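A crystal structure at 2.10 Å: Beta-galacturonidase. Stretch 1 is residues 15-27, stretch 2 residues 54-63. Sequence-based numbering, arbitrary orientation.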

# COMPACT_ATOMS: atom_id res chain seq x y z
N GLU A 15 -13.41 -40.52 -1.90
CA GLU A 15 -13.61 -39.08 -2.09
C GLU A 15 -13.62 -38.76 -3.58
O GLU A 15 -12.65 -39.05 -4.30
CB GLU A 15 -12.52 -38.27 -1.37
CG GLU A 15 -12.95 -36.82 -1.14
CD GLU A 15 -11.88 -35.90 -0.53
OE1 GLU A 15 -10.99 -36.38 0.21
OE2 GLU A 15 -11.95 -34.66 -0.78
N LEU A 16 -14.70 -38.16 -4.06
CA LEU A 16 -14.74 -37.63 -5.42
C LEU A 16 -14.17 -36.21 -5.53
O LEU A 16 -13.88 -35.75 -6.65
CB LEU A 16 -16.17 -37.65 -5.94
CG LEU A 16 -16.70 -39.08 -6.11
CD1 LEU A 16 -17.98 -39.05 -6.91
CD2 LEU A 16 -15.66 -39.95 -6.78
N SER A 17 -14.05 -35.50 -4.41
CA SER A 17 -13.43 -34.18 -4.41
C SER A 17 -11.92 -34.35 -4.24
O SER A 17 -11.39 -35.45 -4.38
CB SER A 17 -14.03 -33.30 -3.31
OG SER A 17 -14.10 -34.02 -2.10
N SER A 18 -11.23 -33.27 -3.86
CA SER A 18 -9.77 -33.21 -3.90
C SER A 18 -9.27 -33.64 -5.28
O SER A 18 -8.38 -34.47 -5.41
CB SER A 18 -9.14 -34.05 -2.79
OG SER A 18 -9.48 -33.58 -1.50
N ALA A 19 -9.84 -33.04 -6.32
CA ALA A 19 -9.61 -33.48 -7.69
C ALA A 19 -10.04 -32.37 -8.62
O ALA A 19 -10.74 -31.43 -8.22
CB ALA A 19 -10.39 -34.78 -8.00
N LEU A 20 -9.64 -32.48 -9.88
CA LEU A 20 -10.13 -31.60 -10.93
C LEU A 20 -11.38 -32.21 -11.55
O LEU A 20 -11.38 -33.40 -11.91
CB LEU A 20 -9.04 -31.35 -11.98
CG LEU A 20 -7.68 -30.84 -11.49
CD1 LEU A 20 -6.79 -30.47 -12.66
CD2 LEU A 20 -7.86 -29.63 -10.57
N TRP A 21 -12.44 -31.42 -11.67
CA TRP A 21 -13.62 -31.76 -12.44
C TRP A 21 -13.69 -30.85 -13.67
O TRP A 21 -13.03 -29.82 -13.73
CB TRP A 21 -14.92 -31.58 -11.65
CG TRP A 21 -15.11 -32.40 -10.40
CD1 TRP A 21 -14.15 -32.88 -9.55
CD2 TRP A 21 -16.37 -32.81 -9.86
NE1 TRP A 21 -14.74 -33.57 -8.51
CE2 TRP A 21 -16.11 -33.54 -8.68
CE3 TRP A 21 -17.71 -32.62 -10.26
CZ2 TRP A 21 -17.12 -34.08 -7.90
CZ3 TRP A 21 -18.71 -33.16 -9.48
CH2 TRP A 21 -18.41 -33.87 -8.31
N ASN A 22 -14.52 -31.23 -14.63
CA ASN A 22 -14.75 -30.37 -15.78
C ASN A 22 -15.80 -29.34 -15.42
O ASN A 22 -16.83 -29.67 -14.83
CB ASN A 22 -15.22 -31.18 -16.99
CG ASN A 22 -14.08 -31.92 -17.64
OD1 ASN A 22 -12.94 -31.46 -17.64
ND2 ASN A 22 -14.38 -33.07 -18.21
N PHE A 23 -15.54 -28.08 -15.81
CA PHE A 23 -16.32 -26.93 -15.41
C PHE A 23 -16.62 -26.04 -16.61
O PHE A 23 -15.74 -25.76 -17.43
CB PHE A 23 -15.57 -26.10 -14.34
CG PHE A 23 -16.24 -24.78 -13.99
CD1 PHE A 23 -15.83 -23.59 -14.56
CD2 PHE A 23 -17.27 -24.74 -13.05
CE1 PHE A 23 -16.43 -22.37 -14.22
CE2 PHE A 23 -17.88 -23.54 -12.70
CZ PHE A 23 -17.46 -22.35 -13.29
N HIS A 24 -17.87 -25.59 -16.70
CA HIS A 24 -18.23 -24.54 -17.64
C HIS A 24 -19.50 -23.85 -17.13
O HIS A 24 -20.34 -24.48 -16.49
CB HIS A 24 -18.42 -25.09 -19.07
CG HIS A 24 -19.51 -26.09 -19.21
ND1 HIS A 24 -20.82 -25.73 -19.45
CD2 HIS A 24 -19.49 -27.44 -19.18
CE1 HIS A 24 -21.56 -26.82 -19.55
NE2 HIS A 24 -20.78 -27.87 -19.39
N THR A 25 -19.58 -22.53 -17.36
CA THR A 25 -20.81 -21.79 -17.09
C THR A 25 -21.89 -22.17 -18.10
O THR A 25 -21.60 -22.63 -19.21
CB THR A 25 -20.57 -20.27 -17.16
OG1 THR A 25 -20.15 -19.91 -18.48
CG2 THR A 25 -19.52 -19.82 -16.14
N ILE A 26 -23.15 -21.98 -17.72
CA ILE A 26 -24.26 -22.23 -18.63
C ILE A 26 -25.22 -21.05 -18.64
O ILE A 26 -25.24 -20.22 -17.73
CB ILE A 26 -25.02 -23.53 -18.30
CG1 ILE A 26 -25.59 -23.48 -16.89
CG2 ILE A 26 -24.11 -24.73 -18.44
CD1 ILE A 26 -26.21 -24.81 -16.46
N GLY A 27 -26.02 -20.97 -19.71
CA GLY A 27 -27.00 -19.92 -19.88
C GLY A 27 -26.76 -19.04 -21.10
O GLY A 27 -27.03 -17.84 -21.06
N GLY A 54 -24.61 -16.81 -11.61
CA GLY A 54 -25.43 -17.61 -12.52
C GLY A 54 -25.29 -19.08 -12.20
O GLY A 54 -24.89 -19.45 -11.10
N GLN A 55 -25.63 -19.91 -13.19
CA GLN A 55 -25.45 -21.35 -13.13
C GLN A 55 -24.15 -21.77 -13.80
O GLN A 55 -23.69 -21.16 -14.77
CB GLN A 55 -26.58 -22.08 -13.86
CG GLN A 55 -27.98 -21.81 -13.36
CD GLN A 55 -29.01 -22.51 -14.22
OE1 GLN A 55 -28.95 -22.42 -15.45
NE2 GLN A 55 -29.93 -23.24 -13.60
N ALA A 56 -23.58 -22.87 -13.31
CA ALA A 56 -22.44 -23.48 -13.96
C ALA A 56 -22.51 -24.99 -13.74
O ALA A 56 -23.19 -25.46 -12.83
CB ALA A 56 -21.13 -22.90 -13.43
N SER A 57 -21.81 -25.74 -14.58
CA SER A 57 -21.84 -27.20 -14.50
C SER A 57 -20.47 -27.75 -14.10
O SER A 57 -19.45 -27.39 -14.70
CB SER A 57 -22.29 -27.83 -15.82
OG SER A 57 -21.58 -29.03 -16.07
N TYR A 58 -20.46 -28.65 -13.12
CA TYR A 58 -19.30 -29.46 -12.75
C TYR A 58 -19.57 -30.92 -13.09
O TYR A 58 -20.63 -31.44 -12.77
CB TYR A 58 -19.00 -29.36 -11.25
CG TYR A 58 -18.48 -28.03 -10.74
CD1 TYR A 58 -17.13 -27.86 -10.42
CD2 TYR A 58 -19.35 -26.96 -10.52
CE1 TYR A 58 -16.65 -26.65 -9.93
CE2 TYR A 58 -18.87 -25.74 -10.03
CZ TYR A 58 -17.53 -25.60 -9.74
OH TYR A 58 -17.03 -24.40 -9.26
N SER A 59 -18.59 -31.60 -13.69
CA SER A 59 -18.80 -33.00 -14.02
C SER A 59 -17.50 -33.78 -13.93
O SER A 59 -16.40 -33.23 -14.09
CB SER A 59 -19.42 -33.14 -15.42
OG SER A 59 -18.77 -32.29 -16.36
N ARG A 60 -17.65 -35.07 -13.65
CA ARG A 60 -16.56 -36.05 -13.67
C ARG A 60 -17.19 -37.43 -13.81
O ARG A 60 -18.41 -37.56 -13.89
CB ARG A 60 -15.72 -35.97 -12.39
CG ARG A 60 -16.49 -36.31 -11.12
CD ARG A 60 -15.51 -36.68 -9.99
NE ARG A 60 -14.86 -37.97 -10.26
CZ ARG A 60 -13.76 -38.42 -9.66
NH1 ARG A 60 -13.14 -37.69 -8.74
NH2 ARG A 60 -13.27 -39.60 -10.00
N GLU A 61 -16.36 -38.46 -13.82
CA GLU A 61 -16.85 -39.83 -13.85
C GLU A 61 -16.50 -40.56 -12.57
O GLU A 61 -15.56 -40.19 -11.84
CB GLU A 61 -16.28 -40.59 -15.06
CG GLU A 61 -16.71 -40.02 -16.41
CD GLU A 61 -16.15 -40.83 -17.58
OE1 GLU A 61 -15.07 -41.45 -17.42
OE2 GLU A 61 -16.80 -40.85 -18.66
N PHE A 62 -17.27 -41.60 -12.27
CA PHE A 62 -16.97 -42.46 -11.15
C PHE A 62 -17.37 -43.88 -11.51
O PHE A 62 -18.11 -44.10 -12.48
CB PHE A 62 -17.65 -42.00 -9.85
CG PHE A 62 -19.15 -42.10 -9.86
CD1 PHE A 62 -19.79 -43.19 -9.26
CD2 PHE A 62 -19.92 -41.11 -10.42
CE1 PHE A 62 -21.18 -43.29 -9.26
CE2 PHE A 62 -21.32 -41.20 -10.42
CZ PHE A 62 -21.95 -42.29 -9.84
N GLU A 63 -16.88 -44.83 -10.73
CA GLU A 63 -17.10 -46.25 -10.96
C GLU A 63 -17.80 -46.83 -9.74
O GLU A 63 -17.33 -46.67 -8.61
CB GLU A 63 -15.78 -46.97 -11.21
CG GLU A 63 -15.92 -48.43 -11.56
CD GLU A 63 -14.64 -48.99 -12.17
OE1 GLU A 63 -13.65 -48.23 -12.28
OE2 GLU A 63 -14.64 -50.18 -12.56
O HOH W 1 -19.10 -29.69 -16.47
O HOH W 2 -26.46 -18.20 -16.01

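How does stretch 2 begin its pairing? The two strands run antiparallel, their N-to-C directions 156° apart. At Gln55, the carbonyl O accepts a hydrogen bond from Ile26 N (3.1 Å), while water 2 donates to Ile26 O and accepts a weak bond from Gln55 N. Next, Ala56 lies opposite Thr25, and its small CB meets Phe23 CE2 at 3.4 Å.

What fixes the register in the middle? Ser57 and His24 exchange two backbone bonds: Ser57 N to His24 O is 2.7 Å and nearly straight, His24 N to Ser57 O 3.1 Å. On the same face of the sheet, Ser57 CB sits over the imidazole. Tyr58 turns to the other face, where its ring receives Phe23 CD2, 3.4 Å from Tyr58 CZ, in an oblique aromatic pair.

How does Ser59 continue the ladder? Its N and O both bond Asn22, with Asn22 N to Ser59 O and Ser59 N to Asn22 O each 2.8 Å. Water 1 links Ser57 OG, Ser59 OG and Asn22 O.

Why does Arg60 matter beyond the ladder? Its CD packs over the Trp21 indole, 3.5 Å from Trp21 CE2, and its NH1 donates to Leu16 O (2.9 Å), which also accepts from Trp21 NE1 (3.0 Å). Farther on, Phe62 CB meets Leu16 CD1 at 4.2 Å, an apolar contact.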